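Local structure of phenazine biosynthesis protein, PhzF family (Bacillus anthracis, 3EDN) at residues F248-E253 against Y271-V276; A125-D130 against S278-I283; V151-V156 against T242-D247; T204-V209 against I255-Q260. The protein is of unestablished substrate but, as a PhzF-family protein with a diaminopimelate epimerase-like fold, probably acts as an isomerase-type enzyme related to phenazine biosynthesis. All blocks are in the same frame, centred on the assembly; numbering follows the deposited sequence.

Contact 1. Residues F248-E253 against Y271-V276. With SO4 (sulfate ion), chain I.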
# COMPACT_ATOMS: atom_id res chain seq x y z
N PHE A 248 14.62 -8.95 -43.74
CA PHE A 248 14.84 -10.04 -42.83
C PHE A 248 13.65 -10.98 -42.86
O PHE A 248 12.53 -10.61 -43.22
CB PHE A 248 15.14 -9.53 -41.41
CG PHE A 248 13.95 -8.96 -40.69
CD1 PHE A 248 13.32 -9.69 -39.71
CD2 PHE A 248 13.51 -7.67 -40.95
CE1 PHE A 248 12.24 -9.17 -39.01
CE2 PHE A 248 12.43 -7.14 -40.26
CZ PHE A 248 11.80 -7.89 -39.29
N ASP A 249 13.92 -12.23 -42.51
CA ASP A 249 12.87 -13.20 -42.39
C ASP A 249 12.63 -13.52 -40.93
O ASP A 249 13.57 -13.87 -40.19
CB ASP A 249 13.22 -14.47 -43.18
CG ASP A 249 13.48 -14.18 -44.65
OD1 ASP A 249 12.73 -13.39 -45.25
OD2 ASP A 249 14.45 -14.75 -45.20
N HIS A 250 11.38 -13.32 -40.52
CA HIS A 250 10.85 -13.75 -39.24
C HIS A 250 11.37 -12.95 -38.03
O HIS A 250 10.59 -12.41 -37.26
CB HIS A 250 11.05 -15.26 -39.05
CG HIS A 250 10.66 -15.77 -37.69
ND1 HIS A 250 11.39 -16.72 -37.02
CD2 HIS A 250 9.61 -15.45 -36.89
CE1 HIS A 250 10.81 -16.97 -35.86
NE2 HIS A 250 9.73 -16.22 -35.75
N GLU A 251 12.68 -12.86 -37.89
CA GLU A 251 13.24 -12.35 -36.64
C GLU A 251 14.59 -11.73 -36.90
O GLU A 251 15.41 -12.26 -37.65
CB GLU A 251 13.39 -13.50 -35.62
CG GLU A 251 14.21 -14.71 -36.15
CD GLU A 251 14.25 -15.91 -35.22
OE1 GLU A 251 13.50 -15.96 -34.23
OE2 GLU A 251 15.06 -16.83 -35.49
N MSE A 252 14.85 -10.60 -36.25
CA MSE A 252 16.17 -10.02 -36.29
C MSE A 252 16.42 -9.38 -34.94
O MSE A 252 15.49 -9.13 -34.18
CB MSE A 252 16.24 -8.99 -37.41
CG MSE A 252 15.26 -7.87 -37.20
SE MSE A 252 16.15 -6.41 -36.30
CE MSE A 252 16.51 -5.45 -37.94
N GLU A 253 17.68 -9.15 -34.61
CA GLU A 253 17.97 -8.41 -33.40
C GLU A 253 19.10 -7.43 -33.64
O GLU A 253 19.90 -7.60 -34.56
CB GLU A 253 18.29 -9.34 -32.23
CG GLU A 253 19.70 -9.86 -32.13
CD GLU A 253 19.82 -10.89 -31.02
OE1 GLU A 253 20.51 -10.61 -30.01
OE2 GLU A 253 19.19 -11.97 -31.13
N TYR A 271 14.74 -7.00 -30.08
CA TYR A 271 14.32 -8.11 -30.95
C TYR A 271 13.10 -7.68 -31.74
O TYR A 271 12.11 -7.19 -31.17
CB TYR A 271 13.97 -9.34 -30.12
CG TYR A 271 15.04 -9.75 -29.15
CD1 TYR A 271 15.90 -10.80 -29.44
CD2 TYR A 271 15.21 -9.07 -27.95
CE1 TYR A 271 16.90 -11.17 -28.55
CE2 TYR A 271 16.19 -9.42 -27.07
CZ TYR A 271 17.03 -10.47 -27.36
OH TYR A 271 18.02 -10.82 -26.46
N VAL A 272 13.17 -7.84 -33.06
CA VAL A 272 12.08 -7.42 -33.94
C VAL A 272 11.57 -8.67 -34.64
O VAL A 272 12.35 -9.37 -35.29
CB VAL A 272 12.56 -6.42 -34.99
CG1 VAL A 272 11.36 -5.91 -35.79
CG2 VAL A 272 13.28 -5.26 -34.32
N THR A 273 10.29 -8.96 -34.46
CA THR A 273 9.72 -10.20 -35.00
C THR A 273 8.54 -9.88 -35.90
O THR A 273 7.75 -8.98 -35.62
CB THR A 273 9.25 -11.13 -33.86
OG1 THR A 273 10.39 -11.49 -33.07
CG2 THR A 273 8.59 -12.39 -34.42
N LYS A 274 8.43 -10.60 -37.01
CA LYS A 274 7.19 -10.50 -37.77
C LYS A 274 6.58 -11.88 -37.95
O LYS A 274 7.28 -12.88 -38.11
CB LYS A 274 7.36 -9.77 -39.09
CG LYS A 274 8.35 -10.38 -40.03
CD LYS A 274 8.66 -9.41 -41.19
CE LYS A 274 9.97 -9.78 -41.86
NZ LYS A 274 10.19 -9.03 -43.13
N ASP A 275 5.27 -11.91 -37.86
CA ASP A 275 4.52 -13.13 -38.05
C ASP A 275 3.51 -12.85 -39.13
O ASP A 275 3.00 -11.74 -39.23
CB ASP A 275 3.81 -13.51 -36.75
CG ASP A 275 3.08 -14.84 -36.85
OD1 ASP A 275 3.64 -15.85 -36.36
OD2 ASP A 275 1.96 -14.88 -37.42
N VAL A 276 3.22 -13.87 -39.94
CA VAL A 276 2.31 -13.73 -41.08
C VAL A 276 0.88 -13.27 -40.72
O VAL A 276 0.20 -12.66 -41.55
CB VAL A 276 2.30 -15.03 -41.94
CG1 VAL A 276 1.75 -16.21 -41.15
CG2 VAL A 276 1.56 -14.84 -43.26
S SO4 I . 17.17 -13.53 -42.84
O1 SO4 I . 17.90 -14.75 -42.50
O2 SO4 I . 18.12 -12.51 -43.27
O3 SO4 I . 16.22 -13.80 -43.91
O4 SO4 I . 16.44 -13.06 -41.67
O HOH W 1 11.84 -8.20 -45.34
O HOH W 2 19.73 -12.14 -27.84
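Strands 251-253 and 271-273 run antiparallel, their axes approaching to 4.7 Å at 163°, with M252 and V272 as a hydrogen-bonded pair between the non-hydrogen-bonded pairs E251-T273 and E253-Y271. M252 N to V272 O and V272 N to M252 O both measure 2.9 Å, and K274 N adds a bond to H250 O. The K274 side chain starts with CG in the crowded position between backbone N and carbonyl carbon (chi1 59°) and runs extended, so that CE sits 3.7 Å from the F248 ring centroid as a CH-pi contact. NZ adds a cation-pi contact over the same face and a 2.8 Å hydrogen bond to F248 O, in the carbonyl plane. CG of M252, present as selenomethionine, covers the opposite face, sandwiching the ring; beyond it the bent chain brings SE to 3.7 Å from V272 CG2, and A241 of helix 230-244 packs on this layer. On the other face of the sheet, E253 lies alongside Y271, OE2 3.5 Å from CE1, and one water links E253 OE1 with Y271 OH. The arrangement is the open end of a beta hairpin, strands 251-258 and 266-273, clasped by a lysine over a phenylalanine.

Contact 2. Residues A125-D130 against S278-I283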
# COMPACT_ATOMS: atom_id res chain seq x y z
N ALA A 125 3.22 -2.81 -29.50
CA ALA A 125 3.49 -2.77 -30.93
C ALA A 125 3.79 -1.35 -31.41
O ALA A 125 3.14 -0.40 -30.97
CB ALA A 125 2.32 -3.35 -31.73
N PRO A 126 4.80 -1.20 -32.28
CA PRO A 126 5.21 0.17 -32.64
C PRO A 126 4.21 0.99 -33.46
O PRO A 126 3.50 0.44 -34.32
CB PRO A 126 6.51 -0.06 -33.44
CG PRO A 126 6.41 -1.46 -33.93
CD PRO A 126 5.61 -2.23 -32.94
N GLN A 127 4.20 2.28 -33.18
CA GLN A 127 3.46 3.28 -33.95
C GLN A 127 4.43 4.37 -34.38
O GLN A 127 5.27 4.81 -33.59
CB GLN A 127 2.38 3.92 -33.09
CG GLN A 127 1.38 2.96 -32.51
CD GLN A 127 0.45 3.68 -31.58
OE1 GLN A 127 -0.42 4.43 -32.02
NE2 GLN A 127 0.65 3.51 -30.27
N PHE A 128 4.29 4.82 -35.62
CA PHE A 128 5.05 5.96 -36.13
C PHE A 128 4.14 7.03 -36.72
O PHE A 128 3.09 6.71 -37.28
CB PHE A 128 6.01 5.51 -37.23
CG PHE A 128 7.12 4.61 -36.76
CD1 PHE A 128 8.21 5.12 -36.06
CD2 PHE A 128 7.09 3.25 -37.04
CE1 PHE A 128 9.24 4.29 -35.62
CE2 PHE A 128 8.11 2.40 -36.61
CZ PHE A 128 9.19 2.92 -35.89
N LYS A 129 4.57 8.29 -36.62
CA LYS A 129 3.94 9.41 -37.34
C LYS A 129 5.05 10.26 -37.94
O LYS A 129 6.08 10.46 -37.30
CB LYS A 129 3.14 10.27 -36.36
CG LYS A 129 2.10 9.52 -35.56
CD LYS A 129 1.35 10.44 -34.60
CE LYS A 129 0.16 9.74 -33.94
NZ LYS A 129 -0.99 9.57 -34.90
N ASP A 130 4.87 10.77 -39.16
CA ASP A 130 5.90 11.63 -39.75
C ASP A 130 6.00 12.96 -39.00
O ASP A 130 5.01 13.46 -38.48
CB ASP A 130 5.66 11.87 -41.25
CG ASP A 130 6.27 10.77 -42.13
OD1 ASP A 130 6.63 9.68 -41.60
OD2 ASP A 130 6.40 10.99 -43.35
N SER A 278 0.28 -11.18 -38.13
CA SER A 278 0.36 -9.94 -37.35
C SER A 278 0.48 -8.68 -38.21
O SER A 278 1.27 -8.64 -39.15
CB SER A 278 1.50 -9.99 -36.33
OG SER A 278 1.57 -8.77 -35.61
N GLU A 279 -0.30 -7.66 -37.87
CA GLU A 279 -0.35 -6.41 -38.63
C GLU A 279 0.85 -5.51 -38.38
O GLU A 279 1.19 -4.69 -39.21
CB GLU A 279 -1.62 -5.63 -38.27
CG GLU A 279 -2.90 -6.31 -38.70
CD GLU A 279 -4.08 -5.36 -38.75
OE1 GLU A 279 -3.96 -4.20 -38.27
OE2 GLU A 279 -5.12 -5.77 -39.29
N LYS A 280 1.48 -5.66 -37.21
CA LYS A 280 2.61 -4.83 -36.85
C LYS A 280 3.78 -5.70 -36.45
O LYS A 280 3.62 -6.89 -36.15
CB LYS A 280 2.25 -3.91 -35.66
CG LYS A 280 1.18 -2.85 -35.94
CD LYS A 280 1.73 -1.63 -36.65
CE LYS A 280 0.68 -0.50 -36.77
NZ LYS A 280 0.65 0.39 -35.54
N LEU A 281 4.96 -5.10 -36.40
CA LEU A 281 6.12 -5.78 -35.84
C LEU A 281 5.89 -6.04 -34.35
O LEU A 281 5.12 -5.33 -33.68
CB LEU A 281 7.40 -4.96 -36.04
CG LEU A 281 7.82 -4.63 -37.48
CD1 LEU A 281 8.94 -3.62 -37.53
CD2 LEU A 281 8.23 -5.89 -38.22
N GLN A 282 6.52 -7.10 -33.86
CA GLN A 282 6.55 -7.36 -32.42
C GLN A 282 7.91 -6.93 -31.93
O GLN A 282 8.93 -7.23 -32.55
CB GLN A 282 6.35 -8.85 -32.16
CG GLN A 282 6.56 -9.26 -30.72
CD GLN A 282 6.44 -10.75 -30.52
OE1 GLN A 282 5.45 -11.36 -30.92
NE2 GLN A 282 7.45 -11.35 -29.89
N ILE A 283 7.93 -6.17 -30.83
CA ILE A 283 9.18 -5.63 -30.28
C ILE A 283 9.39 -6.15 -28.88
O ILE A 283 8.52 -5.99 -28.02
CB ILE A 283 9.19 -4.08 -30.26
CG1 ILE A 283 9.07 -3.53 -31.68
CG2 ILE A 283 10.47 -3.55 -29.56
CD1 ILE A 283 10.27 -3.84 -32.57
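K280 is the arm of this contact, and its path can be followed atom by atom. CB lies 4.0 Å from A125 CB, methyl against methylene, before the chain bends at chi2 (-81°) and turns along the backbone of A125-Q127. CD then passes P126 O at 3.6 Å, CE stays beside the same oxygen, and a second bend at chi4 (86°) swings the ammonium group back onto it. NZ donates to P126 O at 3.1 Å, in the carbonyl plane and on a lone pair, with a C=O...N angle of 144°; its other neighbour here is the aliphatic Q127 CG. The root of the arm is steadied from its own segment, since S278 OG donates to K280 O at 2.8 Å. Behind this polar clasp P126 does the packing. Its CD presses to 3.2 Å from L281 O and its CG lies 4.2 Å from L281 CB, while the same CD meets I283 CG1 obliquely at 3.9 Å. P126 and I283 also rest on A238 of helix 230-244, so the proline plugs the angle between two strands and a helix. Such a junction, where the chain leaves the neighbourhood of strand 282-298 to start strand 127-130, agrees with the diaminopimelate epimerase-like fold, whose two domains each wrap curved sheet around a central helix.

Contact 3. Residues V151-V156 against T242-D247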
# COMPACT_ATOMS: atom_id res chain seq x y z
N VAL A 151 20.07 13.65 -43.85
CA VAL A 151 18.98 13.85 -44.79
C VAL A 151 18.42 12.53 -45.35
O VAL A 151 17.28 12.47 -45.84
CB VAL A 151 19.39 14.78 -45.98
CG1 VAL A 151 20.07 16.05 -45.48
CG2 VAL A 151 20.31 14.05 -46.95
N SER A 152 19.21 11.46 -45.24
CA SER A 152 18.86 10.19 -45.88
C SER A 152 17.84 9.35 -45.11
O SER A 152 17.28 8.40 -45.64
CB SER A 152 20.11 9.34 -46.13
OG SER A 152 20.60 8.81 -44.92
N LEU A 153 17.60 9.72 -43.85
CA LEU A 153 16.68 8.98 -43.00
C LEU A 153 15.64 9.93 -42.42
O LEU A 153 15.96 11.09 -42.11
CB LEU A 153 17.47 8.28 -41.87
CG LEU A 153 18.34 7.08 -42.28
CD1 LEU A 153 19.09 6.52 -41.08
CD2 LEU A 153 17.48 6.01 -42.91
N PRO A 154 14.39 9.45 -42.29
CA PRO A 154 13.28 10.31 -41.86
C PRO A 154 13.24 10.61 -40.38
O PRO A 154 13.60 9.78 -39.55
CB PRO A 154 12.03 9.52 -42.28
CG PRO A 154 12.46 8.09 -42.30
CD PRO A 154 13.94 8.08 -42.61
N ILE A 155 12.82 11.83 -40.07
CA ILE A 155 12.51 12.22 -38.70
C ILE A 155 11.08 11.78 -38.44
O ILE A 155 10.17 12.12 -39.21
CB ILE A 155 12.67 13.73 -38.48
CG1 ILE A 155 14.08 14.19 -38.88
CG2 ILE A 155 12.35 14.10 -37.03
CD1 ILE A 155 14.21 15.73 -39.02
N VAL A 156 10.87 11.00 -37.38
CA VAL A 156 9.54 10.49 -37.07
C VAL A 156 9.29 10.50 -35.57
O VAL A 156 10.23 10.41 -34.78
CB VAL A 156 9.32 9.05 -37.58
CG1 VAL A 156 9.48 8.98 -39.09
CG2 VAL A 156 10.27 8.05 -36.88
N THR A 242 12.35 -0.86 -40.08
CA THR A 242 11.38 -0.24 -41.00
C THR A 242 12.05 0.65 -42.04
O THR A 242 11.58 0.73 -43.19
CB THR A 242 10.31 0.56 -40.21
OG1 THR A 242 9.69 -0.30 -39.23
CG2 THR A 242 9.21 1.09 -41.15
N TYR A 243 13.16 1.31 -41.67
CA TYR A 243 13.81 2.29 -42.54
C TYR A 243 15.25 1.97 -42.94
O TYR A 243 15.76 2.51 -43.93
CB TYR A 243 13.82 3.68 -41.88
CG TYR A 243 12.45 4.23 -41.55
CD1 TYR A 243 11.62 4.74 -42.55
CD2 TYR A 243 11.99 4.24 -40.24
CE1 TYR A 243 10.38 5.25 -42.24
CE2 TYR A 243 10.74 4.74 -39.93
CZ TYR A 243 9.93 5.24 -40.93
OH TYR A 243 8.68 5.73 -40.60
N VAL A 244 15.93 1.12 -42.16
CA VAL A 244 17.36 0.95 -42.34
C VAL A 244 17.72 -0.41 -42.93
O VAL A 244 18.34 -0.49 -44.00
CB VAL A 244 18.15 1.20 -41.03
CG1 VAL A 244 19.65 1.16 -41.28
CG2 VAL A 244 17.75 2.53 -40.41
N GLU A 245 17.32 -1.47 -42.25
CA GLU A 245 17.60 -2.83 -42.70
C GLU A 245 16.29 -3.60 -42.71
O GLU A 245 15.93 -4.23 -41.71
CB GLU A 245 18.62 -3.51 -41.79
CG GLU A 245 20.04 -2.95 -41.86
CD GLU A 245 20.69 -3.12 -43.22
OE1 GLU A 245 20.28 -4.04 -43.96
OE2 GLU A 245 21.60 -2.34 -43.55
N LYS A 246 15.58 -3.54 -43.83
CA LYS A 246 14.22 -4.08 -43.90
C LYS A 246 14.16 -5.54 -44.30
O LYS A 246 13.12 -6.19 -44.13
CB LYS A 246 13.40 -3.31 -44.92
CG LYS A 246 13.24 -1.85 -44.64
CD LYS A 246 12.33 -1.29 -45.69
CE LYS A 246 12.81 0.04 -46.20
NZ LYS A 246 11.91 0.45 -47.31
N ASP A 247 15.25 -6.05 -44.86
CA ASP A 247 15.24 -7.38 -45.45
C ASP A 247 15.62 -8.43 -44.44
O ASP A 247 16.79 -8.79 -44.29
CB ASP A 247 16.17 -7.45 -46.66
CG ASP A 247 16.02 -8.75 -47.42
OD1 ASP A 247 15.08 -9.52 -47.12
OD2 ASP A 247 16.85 -9.01 -48.31
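The Y243 ring is the bump of this contact, and the irregular segment L153-V156 supplies the shallow hollow that receives it. With CG anti to the carbonyl carbon (chi1 -59°), the phenol leaves the end region of helix 230-244 pointing at the loop; P154 and V156 close on the ring, while L153 packs beside its root. P154 comes over one face: its CG, the projecting corner of the pyrrolidine, stands 3.4 Å above the ring plane, displaced toward the rim, and touches CD1 and CE1 at 3.5 Å each. This is a CH-pi contact, CG lying 3.7 Å from the ring centroid. The opposite face is taken by T242 CG2, 4.1 Å above the plane and over its centre, so the ring is held between a proline corner and a methyl group of its own helix. Farther out, V156 CG1 meets the phenol tip to tip, 3.7 Å from Y243 OH. Nearer the backbone, the two branches of L153 divide between neighbours: CD2 lies 4.0 Å from Y243 O, CD1 4.3 Å from V244 CG2. Y239, one helical turn earlier, widens the helix side of the interface, where its ring meets that of Y243 and its hydroxyl is hydrogen-bonded to P154 O. No polar bond links the two segments, which meet through apolar and CH-pi packing. A proline laid on a tyrosine face is a classic CH-pi pairing, and here it packs the loop leading into strand 156-159 against the central helix of this half of the diaminopimelate epimerase-like fold.

Contact 4. Residues T204-V209 against I255-Q260. With SO4 (sulfate ion), chain H.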
# COMPACT_ATOMS: atom_id res chain seq x y z
N THR A 204 28.83 4.03 -34.17
CA THR A 204 28.75 3.71 -32.74
C THR A 204 30.12 3.70 -32.06
O THR A 204 31.16 3.46 -32.70
CB THR A 204 28.08 2.35 -32.50
OG1 THR A 204 28.84 1.32 -33.15
CG2 THR A 204 26.66 2.31 -33.06
N TYR A 205 30.11 3.93 -30.75
CA TYR A 205 31.33 3.81 -29.96
C TYR A 205 31.70 2.36 -29.69
O TYR A 205 32.88 2.01 -29.68
CB TYR A 205 31.17 4.52 -28.61
CG TYR A 205 31.10 6.02 -28.70
CD1 TYR A 205 32.23 6.78 -29.01
CD2 TYR A 205 29.90 6.69 -28.46
CE1 TYR A 205 32.16 8.17 -29.09
CE2 TYR A 205 29.83 8.08 -28.54
CZ TYR A 205 30.97 8.81 -28.85
OH TYR A 205 30.87 10.18 -28.92
N ASP A 206 30.69 1.53 -29.43
CA ASP A 206 30.87 0.13 -29.05
C ASP A 206 30.83 -0.75 -30.30
O ASP A 206 30.00 -0.54 -31.20
CB ASP A 206 29.77 -0.31 -28.08
CG ASP A 206 29.84 0.40 -26.73
OD1 ASP A 206 30.80 1.16 -26.45
OD2 ASP A 206 28.91 0.18 -25.92
N GLU A 207 31.70 -1.75 -30.34
CA GLU A 207 31.88 -2.55 -31.55
C GLU A 207 30.69 -3.42 -31.94
O GLU A 207 30.34 -3.52 -33.11
CB GLU A 207 33.15 -3.40 -31.45
CG GLU A 207 34.44 -2.61 -31.29
CD GLU A 207 34.75 -1.74 -32.50
OE1 GLU A 207 34.65 -2.24 -33.64
OE2 GLU A 207 35.09 -0.56 -32.31
N LYS A 208 30.04 -4.04 -30.96
CA LYS A 208 28.97 -4.98 -31.27
C LYS A 208 27.63 -4.30 -31.59
O LYS A 208 26.63 -4.97 -31.85
CB LYS A 208 28.81 -6.01 -30.14
CG LYS A 208 29.98 -6.97 -30.01
CD LYS A 208 31.16 -6.34 -29.29
CE LYS A 208 32.37 -7.27 -29.29
NZ LYS A 208 33.47 -6.76 -28.41
N VAL A 209 27.63 -2.98 -31.61
CA VAL A 209 26.40 -2.19 -31.61
C VAL A 209 26.05 -1.61 -32.99
O VAL A 209 26.93 -1.18 -33.74
CB VAL A 209 26.51 -1.07 -30.55
CG1 VAL A 209 25.31 -0.12 -30.62
CG2 VAL A 209 26.67 -1.69 -29.15
N ILE A 255 21.66 -4.35 -31.29
CA ILE A 255 22.00 -3.74 -30.01
C ILE A 255 22.10 -2.25 -30.28
O ILE A 255 22.71 -1.84 -31.28
CB ILE A 255 23.31 -4.27 -29.40
CG1 ILE A 255 23.24 -5.80 -29.23
CG2 ILE A 255 23.55 -3.64 -28.05
CD1 ILE A 255 24.54 -6.45 -28.74
N VAL A 256 21.49 -1.46 -29.40
CA VAL A 256 21.64 -0.03 -29.44
C VAL A 256 22.42 0.41 -28.21
O VAL A 256 22.40 -0.27 -27.18
CB VAL A 256 20.27 0.70 -29.53
CG1 VAL A 256 19.48 0.17 -30.72
CG2 VAL A 256 19.45 0.52 -28.28
N GLU A 257 23.13 1.53 -28.32
CA GLU A 257 23.92 2.05 -27.20
C GLU A 257 23.50 3.47 -26.87
O GLU A 257 22.99 4.20 -27.72
CB GLU A 257 25.41 2.02 -27.52
CG GLU A 257 25.79 3.05 -28.59
CD GLU A 257 27.27 3.13 -28.94
OE1 GLU A 257 27.99 2.12 -28.81
OE2 GLU A 257 27.68 4.22 -29.42
N GLN A 258 23.74 3.86 -25.62
CA GLN A 258 23.35 5.19 -25.17
C GLN A 258 24.16 5.54 -23.94
O GLN A 258 24.51 4.65 -23.16
CB GLN A 258 21.87 5.18 -24.77
CG GLN A 258 21.19 6.56 -24.58
CD GLN A 258 19.75 6.44 -24.09
OE1 GLN A 258 19.01 5.57 -24.53
NE2 GLN A 258 19.35 7.33 -23.19
N GLY A 259 24.41 6.83 -23.76
CA GLY A 259 25.01 7.32 -22.52
C GLY A 259 26.48 7.70 -22.57
O GLY A 259 26.99 8.23 -21.59
N GLN A 260 27.17 7.42 -23.67
CA GLN A 260 28.61 7.64 -23.74
C GLN A 260 28.95 9.13 -23.55
O GLN A 260 29.95 9.49 -22.89
CB GLN A 260 29.18 7.08 -25.04
CG GLN A 260 29.06 5.55 -25.19
CD GLN A 260 27.65 5.04 -25.39
OE1 GLN A 260 26.81 5.74 -25.93
NE2 GLN A 260 27.38 3.80 -24.94
S SO4 H . 32.60 -3.33 -27.57
O1 SO4 H . 32.31 -3.32 -26.13
O2 SO4 H . 33.46 -4.47 -27.90
O3 SO4 H . 31.33 -3.45 -28.28
O4 SO4 H . 33.27 -2.09 -27.95
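The flat groups of Y205 and E257 are nearly aligned, ring and carboxylate planes 14° apart, though OE2 approaches the ring obliquely, 3.5 Å from CD2. Q260 CB comes up to the same CD2, also obliquely, and the H212 ring meets Y205 steeply. The carboxylate of D206 is turned 77° from that of E257. Buried E257 carries the contact: an extended chain places its two oxygens against consecutive backbone N-H groups, Y205 N to OE2 and D206 N to OE1, both 2.8 Å, the latter on the syn lone pair, though OE2 is less surely placed. D206 OD2 stands 3.6 Å from E257 OE1, a repulsion probably eased by the salt bridge of D206 to R267. At the loop's end, V209 CG2 packs crosswise on I255 CG2 at 3.8 Å, and CG1 presses on I255 O. D206-V209 form a type I turn whose E207 N and K208 N bind a sulfate, probably from the crystallisation liquor, with K208 NZ closing on it as well. Strand 251-258 lies between strand 211-216, parallel to it and bonded to E257 through M211 and G213, and antiparallel strand 266-273, while helix 230-244 packs on V256 from the side turned away from the loop.

Contacts 1 and 3 lie at the surface, whereas contacts 2 and 4 are partly buried. Contacts 1 and 4 share strand 251-258: in contact 1 it is bonded as a regular ladder with a partly exposed cation-pi clasp, in contact 4 a buried carboxylate holds a loop that makes no ladder with it. Contact 2 continues the sheet of contact 1, since T273 O and Q282 N are 2.9 Å apart in a probable hydrogen bond and V272 packs on L281 and I283. Contact 3 relies on apolar and CH-pi packing between its segments and joins contact 2 where V156 meets F128. Helix 230-244 unites them, packing against contacts 1, 2 and 4 and contributing Y243 to contact 3.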